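Local coordinates for protein STI-1 (Caenorhabditis elegans, PDB 4GCN) that binds the C-terminal MEEVD tail of Hsp90, inhibits the Hsp90 ATPase and forms a co-chaperone complex with Hsp70 and Hsp90, at residues 10-15 with 29-34; 47-52 with 63-68; 85-90 with 107-112. One frame throughout, in Å; residues are numbered along the deposited sequence.

This chain is the N-terminal tetratricopeptide repeat (TPR) domain of the protein, an all-helical stack in which the three interactions follow one another along the sequence, one in each of the three predicted repeats. Interaction 1 joins helix 3-20 to helix 24-37, interaction 2 joins helix 42-54 to helix 58-74, and interaction 3 joins helix 79-95 to helix 99-112. The centres of interactions 1 and 2 lie about 14 Å apart and those of 2 and 3 about 13 Å. Interaction 2 touches both others, whereas 1 and 3, about 25 Å apart between centres, do not meet. Equivalent antiparallel hairpins thus stack side by side, building the continuous superhelical scaffold on which TPR domains display their peptide-binding surface.

Interaction 1 of 3, residues 10-15 with 29-34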
# COMPACT_ATOMS: atom_id res chain seq x y z
N ALA A 10 -8.71 -9.32 12.69
CA ALA A 10 -8.18 -9.39 14.03
C ALA A 10 -6.64 -9.49 13.92
O ALA A 10 -5.93 -8.82 14.65
CB ALA A 10 -8.77 -10.59 14.81
N GLU A 11 -6.13 -10.30 13.02
CA GLU A 11 -4.69 -10.31 12.77
C GLU A 11 -4.12 -8.96 12.30
O GLU A 11 -3.05 -8.55 12.75
CB GLU A 11 -4.33 -11.41 11.77
CG GLU A 11 -4.28 -12.82 12.37
CD GLU A 11 -3.11 -13.00 13.36
OE1 GLU A 11 -2.10 -12.27 13.34
OE2 GLU A 11 -3.20 -13.88 14.17
N LYS A 12 -4.86 -8.25 11.45
CA LYS A 12 -4.45 -6.93 11.01
C LYS A 12 -4.30 -5.99 12.21
O LYS A 12 -3.36 -5.19 12.26
CB LYS A 12 -5.48 -6.36 10.01
CG LYS A 12 -5.20 -4.94 9.51
CD LYS A 12 -6.47 -4.22 9.14
CE LYS A 12 -7.23 -3.93 10.41
NZ LYS A 12 -8.16 -2.84 10.16
N ASP A 13 -5.23 -6.07 13.11
CA ASP A 13 -5.22 -5.20 14.30
C ASP A 13 -3.98 -5.51 15.15
O ASP A 13 -3.32 -4.61 15.71
CB ASP A 13 -6.54 -5.33 15.05
CG ASP A 13 -7.69 -4.65 14.33
OD1 ASP A 13 -7.46 -3.87 13.37
OD2 ASP A 13 -8.82 -4.90 14.70
N LEU A 14 -3.61 -6.79 15.22
CA LEU A 14 -2.39 -7.19 15.92
C LEU A 14 -1.17 -6.67 15.17
O LEU A 14 -0.16 -6.21 15.76
CB LEU A 14 -2.30 -8.74 16.07
CG LEU A 14 -3.42 -9.40 16.91
CD1 LEU A 14 -3.18 -10.91 17.06
CD2 LEU A 14 -3.52 -8.79 18.29
N GLY A 15 -1.18 -6.80 13.87
CA GLY A 15 -0.12 -6.18 13.06
C GLY A 15 0.06 -4.66 13.28
O GLY A 15 1.21 -4.15 13.37
N VAL A 29 4.57 -10.46 10.38
CA VAL A 29 4.05 -11.80 10.83
C VAL A 29 2.51 -11.81 10.83
O VAL A 29 1.86 -12.68 10.22
CB VAL A 29 4.59 -12.18 12.23
CG1 VAL A 29 3.72 -13.27 12.89
CG2 VAL A 29 6.05 -12.66 12.14
N HIS A 30 1.96 -10.81 11.49
CA HIS A 30 0.55 -10.67 11.61
C HIS A 30 -0.16 -10.30 10.32
O HIS A 30 -1.25 -10.87 9.99
CB HIS A 30 0.26 -9.66 12.70
CG HIS A 30 0.53 -10.21 14.13
ND1 HIS A 30 -0.13 -11.32 14.63
CD2 HIS A 30 1.36 -9.76 15.13
CE1 HIS A 30 0.32 -11.56 15.90
NE2 HIS A 30 1.23 -10.62 16.21
N TYR A 31 0.41 -9.37 9.55
CA TYR A 31 -0.23 -8.98 8.28
C TYR A 31 -0.19 -10.16 7.34
O TYR A 31 -1.11 -10.37 6.59
CB TYR A 31 0.44 -7.74 7.66
CG TYR A 31 0.28 -6.41 8.40
CD1 TYR A 31 -0.91 -6.05 9.00
CD2 TYR A 31 1.34 -5.50 8.47
CE1 TYR A 31 -1.06 -4.81 9.66
CE2 TYR A 31 1.23 -4.32 9.13
CZ TYR A 31 0.02 -3.95 9.72
OH TYR A 31 -0.09 -2.76 10.35
N ASP A 32 0.86 -10.95 7.42
CA ASP A 32 0.98 -12.17 6.58
C ASP A 32 -0.10 -13.17 6.96
O ASP A 32 -0.69 -13.81 6.09
CB ASP A 32 2.36 -12.84 6.75
CG ASP A 32 3.49 -12.07 5.99
OD1 ASP A 32 3.17 -11.19 5.16
OD2 ASP A 32 4.67 -12.35 6.24
N LYS A 33 -0.32 -13.29 8.26
CA LYS A 33 -1.41 -14.12 8.79
C LYS A 33 -2.77 -13.59 8.30
O LYS A 33 -3.64 -14.37 7.93
CB LYS A 33 -1.35 -14.25 10.32
CG LYS A 33 -0.29 -15.26 10.78
CD LYS A 33 -0.41 -15.54 12.27
CE LYS A 33 0.88 -16.07 12.85
NZ LYS A 33 0.56 -16.38 14.26
N ALA A 34 -2.91 -12.27 8.26
CA ALA A 34 -4.16 -11.68 7.72
C ALA A 34 -4.41 -12.09 6.26
O ALA A 34 -5.52 -12.51 5.91
CB ALA A 34 -4.14 -10.16 7.85
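Glu11 and His30 both start with CG anti to the carbonyl carbon, so each heads out from its own helix into the seam between them, and a further bend in Glu11 (chi2 -69°) curls its carboxylate round to the edge of the imidazole. There OE1 of Glu11 accepts a hydrogen bond from ND1 of His30, only 2.5 Å long and nearly straight at 162°. The oxygen uses its syn lone pair and lies close to the ring plane, carboxylate and imidazole being almost coplanar. The neighbouring carboxylate would probably stabilise a protonated His30. Lys33 may add to the electrostatics from a distance: its NZ stays 4.5 Å from OE2 of Glu11, beyond a salt bridge. The ring is also fixed from above, where CB of Leu14 sits over the centre of one His30 face, 3.6 Å from the centroid.

The other half of the contact is made by small residues and an aromatic ring. With no side chain in the way, Gly15 brings its backbone N to 3.4 Å from CB of His30, and its CA rests over one face of Tyr31, 4.1 Å from the ring centroid. Ala34 fills the next turn, its CB 4.1 Å from CB of Glu11. Gly15, Tyr31 and Ala34 correspond to the small residue of the first helix and the aromatic and alanine of the second in the TPR consensus. Segments 10-15 and 29-34 run antiparallel at 164° with axes 7.5 Å apart.

Tyr31 reaches across to helix 3-20, where its OH hydrogen-bonds with Asn16, while its ring also packs on Asn47, Lys48 and Val51. Ala34 touches Phe44, and Lys12 touches Asn47, so helix 42-54 packs against both helices of this pair.

Interaction 2 of 3, residues 47-52 with 63-68; sequences NKAAVY and QFCEKA
Phe64 is the bump of this contact, and the hollow that takes it is built by Lys48 and Ala49 on one turn of the neighbouring antiparallel helix and Tyr52 on the next. Lys48 forms one wall: bends at chi3 (67°) and chi4 (96°) fold its chain over the phenyl ring, putting CE 3.5 Å above the ring plane, toward the rim. On the opposite face lies CD of Lys67, from the helix of Phe64 itself, so the ring is sandwiched between the methylenes of two lysines. Tyr52 makes the second wall, presenting an edge: its CE2 comes to 3.6 Å from CD1 of Phe64, with the two ring planes inclined at 49°. The floor is Ala49, whose small CB faces CB of Phe64 at 4.1 Å. The same methyl also meets SG of Cys65 at 3.9 Å, so it fits between two successive residues of 63-68.

Beyond this pair, Ala49 and Cys65 both touch Arg88 of helix 79-95, which places the contact deep in the repeat stack. No hydrogen bond links the two segments; their cohesion is apolar, with CH-pi character where Lys48 crosses the ring. The lysine splits its roles: its carbon chain covers Phe64, while NZ is held by a salt bridge to Asp32, by His28 and, weakly, by Tyr52 OH, an environment that would probably keep the amine charged.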
# COMPACT_ATOMS: atom_id res chain seq x y z
N ASN A 47 -1.10 -2.18 4.17
CA ASN A 47 -0.42 -2.06 5.47
C ASN A 47 0.96 -2.69 5.38
O ASN A 47 1.91 -2.15 5.88
CB ASN A 47 -1.24 -2.73 6.58
CG ASN A 47 -2.46 -1.93 7.00
OD1 ASN A 47 -3.06 -2.25 8.00
ND2 ASN A 47 -2.82 -0.90 6.28
N LYS A 48 1.13 -3.79 4.65
CA LYS A 48 2.45 -4.36 4.47
C LYS A 48 3.41 -3.43 3.69
O LYS A 48 4.56 -3.29 4.05
CB LYS A 48 2.40 -5.65 3.69
CG LYS A 48 2.15 -6.85 4.57
CD LYS A 48 2.56 -8.13 3.93
CE LYS A 48 4.04 -8.35 3.68
NZ LYS A 48 4.85 -9.11 4.68
N ALA A 49 2.87 -2.74 2.69
CA ALA A 49 3.61 -1.72 1.94
C ALA A 49 4.13 -0.61 2.81
O ALA A 49 5.26 -0.18 2.69
CB ALA A 49 2.75 -1.21 0.75
N ALA A 50 3.28 -0.15 3.73
CA ALA A 50 3.63 0.88 4.66
C ALA A 50 4.76 0.45 5.58
O ALA A 50 5.68 1.23 5.86
CB ALA A 50 2.41 1.26 5.46
N VAL A 51 4.73 -0.78 6.05
CA VAL A 51 5.83 -1.31 6.85
C VAL A 51 7.11 -1.32 6.03
O VAL A 51 8.14 -0.84 6.51
CB VAL A 51 5.56 -2.71 7.39
CG1 VAL A 51 6.73 -3.17 8.25
CG2 VAL A 51 4.25 -2.71 8.19
N TYR A 52 7.06 -1.88 4.82
CA TYR A 52 8.25 -1.94 3.98
C TYR A 52 8.85 -0.57 3.72
O TYR A 52 10.03 -0.42 3.75
CB TYR A 52 8.01 -2.64 2.64
CG TYR A 52 7.88 -4.15 2.70
CD1 TYR A 52 8.85 -4.93 3.37
CD2 TYR A 52 6.81 -4.80 2.10
CE1 TYR A 52 8.78 -6.32 3.36
CE2 TYR A 52 6.71 -6.16 2.12
CZ TYR A 52 7.66 -6.91 2.77
OH TYR A 52 7.50 -8.25 2.82
N GLN A 63 6.21 -3.66 -4.62
CA GLN A 63 5.65 -4.98 -4.93
C GLN A 63 4.31 -5.17 -4.24
O GLN A 63 3.36 -5.60 -4.85
CB GLN A 63 6.64 -6.12 -4.57
CG GLN A 63 7.83 -6.13 -5.52
CD GLN A 63 9.11 -6.74 -4.95
OE1 GLN A 63 9.04 -7.68 -4.17
NE2 GLN A 63 10.29 -6.24 -5.40
N PHE A 64 4.21 -4.72 -3.02
CA PHE A 64 2.94 -4.83 -2.34
C PHE A 64 1.89 -3.81 -2.77
O PHE A 64 0.69 -4.07 -2.66
CB PHE A 64 3.14 -4.94 -0.82
CG PHE A 64 3.43 -6.35 -0.41
CD1 PHE A 64 4.66 -6.93 -0.68
CD2 PHE A 64 2.41 -7.16 0.09
CE1 PHE A 64 4.91 -8.29 -0.38
CE2 PHE A 64 2.66 -8.50 0.39
CZ PHE A 64 3.89 -9.07 0.14
N CYS A 65 2.34 -2.65 -3.27
CA CYS A 65 1.43 -1.70 -3.88
C CYS A 65 0.83 -2.30 -5.13
O CYS A 65 -0.34 -2.12 -5.41
CB CYS A 65 2.19 -0.41 -4.23
SG CYS A 65 2.70 0.53 -2.79
N GLU A 66 1.64 -2.99 -5.86
CA GLU A 66 1.19 -3.62 -7.10
C GLU A 66 0.14 -4.71 -6.79
O GLU A 66 -0.91 -4.86 -7.49
CB GLU A 66 2.39 -4.25 -7.82
CG GLU A 66 3.38 -3.25 -8.45
CD GLU A 66 4.77 -3.88 -8.83
OE1 GLU A 66 5.04 -5.06 -8.55
OE2 GLU A 66 5.61 -3.19 -9.42
N LYS A 67 0.43 -5.52 -5.78
CA LYS A 67 -0.56 -6.46 -5.23
C LYS A 67 -1.88 -5.75 -4.78
O LYS A 67 -2.94 -6.17 -5.19
CB LYS A 67 0.03 -7.31 -4.08
CG LYS A 67 0.95 -8.45 -4.49
CD LYS A 67 1.59 -9.05 -3.22
CE LYS A 67 2.61 -10.14 -3.47
NZ LYS A 67 2.29 -10.98 -4.66
N ALA A 68 -1.81 -4.64 -4.05
CA ALA A 68 -2.99 -3.93 -3.63
C ALA A 68 -3.86 -3.52 -4.82
O ALA A 68 -5.07 -3.65 -4.79
CB ALA A 68 -2.59 -2.70 -2.78

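Interaction 3 of 3, residues 85-90 with 107-112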
# COMPACT_ATOMS: atom_id res chain seq x y z
N ALA A 85 -2.52 3.20 -2.87
CA ALA A 85 -1.47 2.25 -3.18
C ALA A 85 -0.58 2.84 -4.25
O ALA A 85 0.65 2.69 -4.18
CB ALA A 85 -2.01 0.88 -3.66
N MET A 86 -1.21 3.46 -5.24
CA MET A 86 -0.50 4.05 -6.37
C MET A 86 0.45 5.19 -5.95
O MET A 86 1.61 5.21 -6.33
CB MET A 86 -1.49 4.50 -7.44
CG MET A 86 -2.12 3.31 -8.14
SD MET A 86 -3.49 3.92 -9.14
CE MET A 86 -3.93 2.40 -10.04
N SER A 87 0.00 6.10 -5.09
CA SER A 87 0.84 7.18 -4.62
C SER A 87 1.97 6.65 -3.75
O SER A 87 3.08 7.18 -3.77
CB SER A 87 0.03 8.19 -3.81
OG SER A 87 -1.27 8.30 -4.33
N ARG A 88 1.65 5.61 -2.95
CA ARG A 88 2.69 5.02 -2.09
C ARG A 88 3.80 4.45 -2.95
O ARG A 88 5.00 4.63 -2.67
CB ARG A 88 2.13 3.94 -1.14
CG ARG A 88 3.26 3.35 -0.27
CD ARG A 88 2.84 2.58 0.97
NE ARG A 88 2.22 3.45 1.98
CZ ARG A 88 0.98 3.27 2.42
NH1 ARG A 88 0.20 2.30 1.91
NH2 ARG A 88 0.51 4.08 3.37
N ALA A 89 3.41 3.71 -4.00
CA ALA A 89 4.36 3.24 -4.95
C ALA A 89 5.20 4.36 -5.57
O ALA A 89 6.40 4.15 -5.79
CB ALA A 89 3.66 2.46 -6.10
N GLY A 90 4.58 5.50 -5.90
CA GLY A 90 5.29 6.60 -6.46
C GLY A 90 6.36 7.13 -5.52
O GLY A 90 7.50 7.38 -5.90
N HIS A 107 0.89 9.70 -11.75
CA HIS A 107 -0.13 9.91 -12.74
C HIS A 107 -1.25 8.88 -12.72
O HIS A 107 -2.42 9.30 -12.81
CB HIS A 107 0.47 10.00 -14.12
CG HIS A 107 0.96 11.38 -14.44
ND1 HIS A 107 0.13 12.46 -14.45
CD2 HIS A 107 2.22 11.84 -14.78
CE1 HIS A 107 0.85 13.57 -14.85
NE2 HIS A 107 2.12 13.20 -15.01
N ARG A 108 -0.92 7.57 -12.60
CA ARG A 108 -1.93 6.54 -12.24
C ARG A 108 -2.77 6.87 -11.03
O ARG A 108 -4.02 6.88 -11.11
CB ARG A 108 -1.28 5.19 -12.15
CG ARG A 108 -0.92 4.69 -13.56
CD ARG A 108 -0.09 3.44 -13.57
NE ARG A 108 -0.95 2.29 -13.24
CZ ARG A 108 -0.53 1.18 -12.63
NH1 ARG A 108 0.74 1.03 -12.33
NH2 ARG A 108 -1.38 0.18 -12.34
N SER A 109 -2.10 7.31 -9.97
CA SER A 109 -2.78 7.56 -8.80
C SER A 109 -3.76 8.72 -8.95
O SER A 109 -4.87 8.64 -8.48
CB SER A 109 -1.79 7.89 -7.68
OG SER A 109 -2.51 8.22 -6.52
N LEU A 110 -3.34 9.79 -9.61
CA LEU A 110 -4.18 10.95 -9.77
C LEU A 110 -5.38 10.63 -10.63
O LEU A 110 -6.47 11.18 -10.46
CB LEU A 110 -3.40 12.09 -10.45
CG LEU A 110 -2.38 12.75 -9.55
CD1 LEU A 110 -1.59 13.79 -10.32
CD2 LEU A 110 -3.18 13.41 -8.38
N SER A 111 -5.18 9.78 -11.60
CA SER A 111 -6.28 9.40 -12.49
C SER A 111 -7.27 8.52 -11.71
O SER A 111 -8.46 8.49 -11.99
CB SER A 111 -5.74 8.63 -13.75
OG SER A 111 -5.02 9.45 -14.67
N GLU A 112 -6.78 7.74 -10.78
CA GLU A 112 -7.65 6.93 -9.93
C GLU A 112 -8.51 7.82 -8.96
O GLU A 112 -9.73 7.64 -8.79
CB GLU A 112 -6.81 5.94 -9.15
CG GLU A 112 -7.52 4.68 -8.65
CD GLU A 112 -7.88 3.66 -9.72
OE1 GLU A 112 -8.72 2.75 -9.43
OE2 GLU A 112 -7.31 3.73 -10.80
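Segments 85-90 and 107-112 run antiparallel at 160° with axes 8.0 Å apart, and come nearest where the CA atoms of Met86 and Ser109 lie 4.8 Å from each other. This is the helical hairpin of the third predicted TPR repeat, and at its close point stands a small residue, Ser109: its CB abuts CB of Met86 at 3.4 Å, tighter than ordinary van der Waals contact.

Beside that pinch is a polar link. Ser109 has OG anti to its backbone N, while Ser87, in the conformer described, has OG anti to its carbonyl carbon. The two hydroxyls meet tip to tip in a hydrogen bond of 2.5 Å between OG of Ser87 and OG of Ser109. Both also lie within hydrogen-bonding distance of the carbonyl O of Ala83, one turn back from Ser87 on helix 79-95, so two protons are shared among three contacts. Ser87 further touches Leu118 of helix 116-126, which packs next along the stack.

Met86 contributes the largest share of the buried surface. Its chain is fully extended past CG (chi2 169°, chi3 173°) and crosses the side chains of Arg108 and Glu112 at about a right angle. SD lies against the backbone of Arg108, 3.6 Å from its carbonyl C, with CB of Glu112 near it too. The methyl finishes between two groups of opposite charge: CE stands 3.7 Å from OE2 of Glu112 and 4.1 Å from NH2 of Arg108.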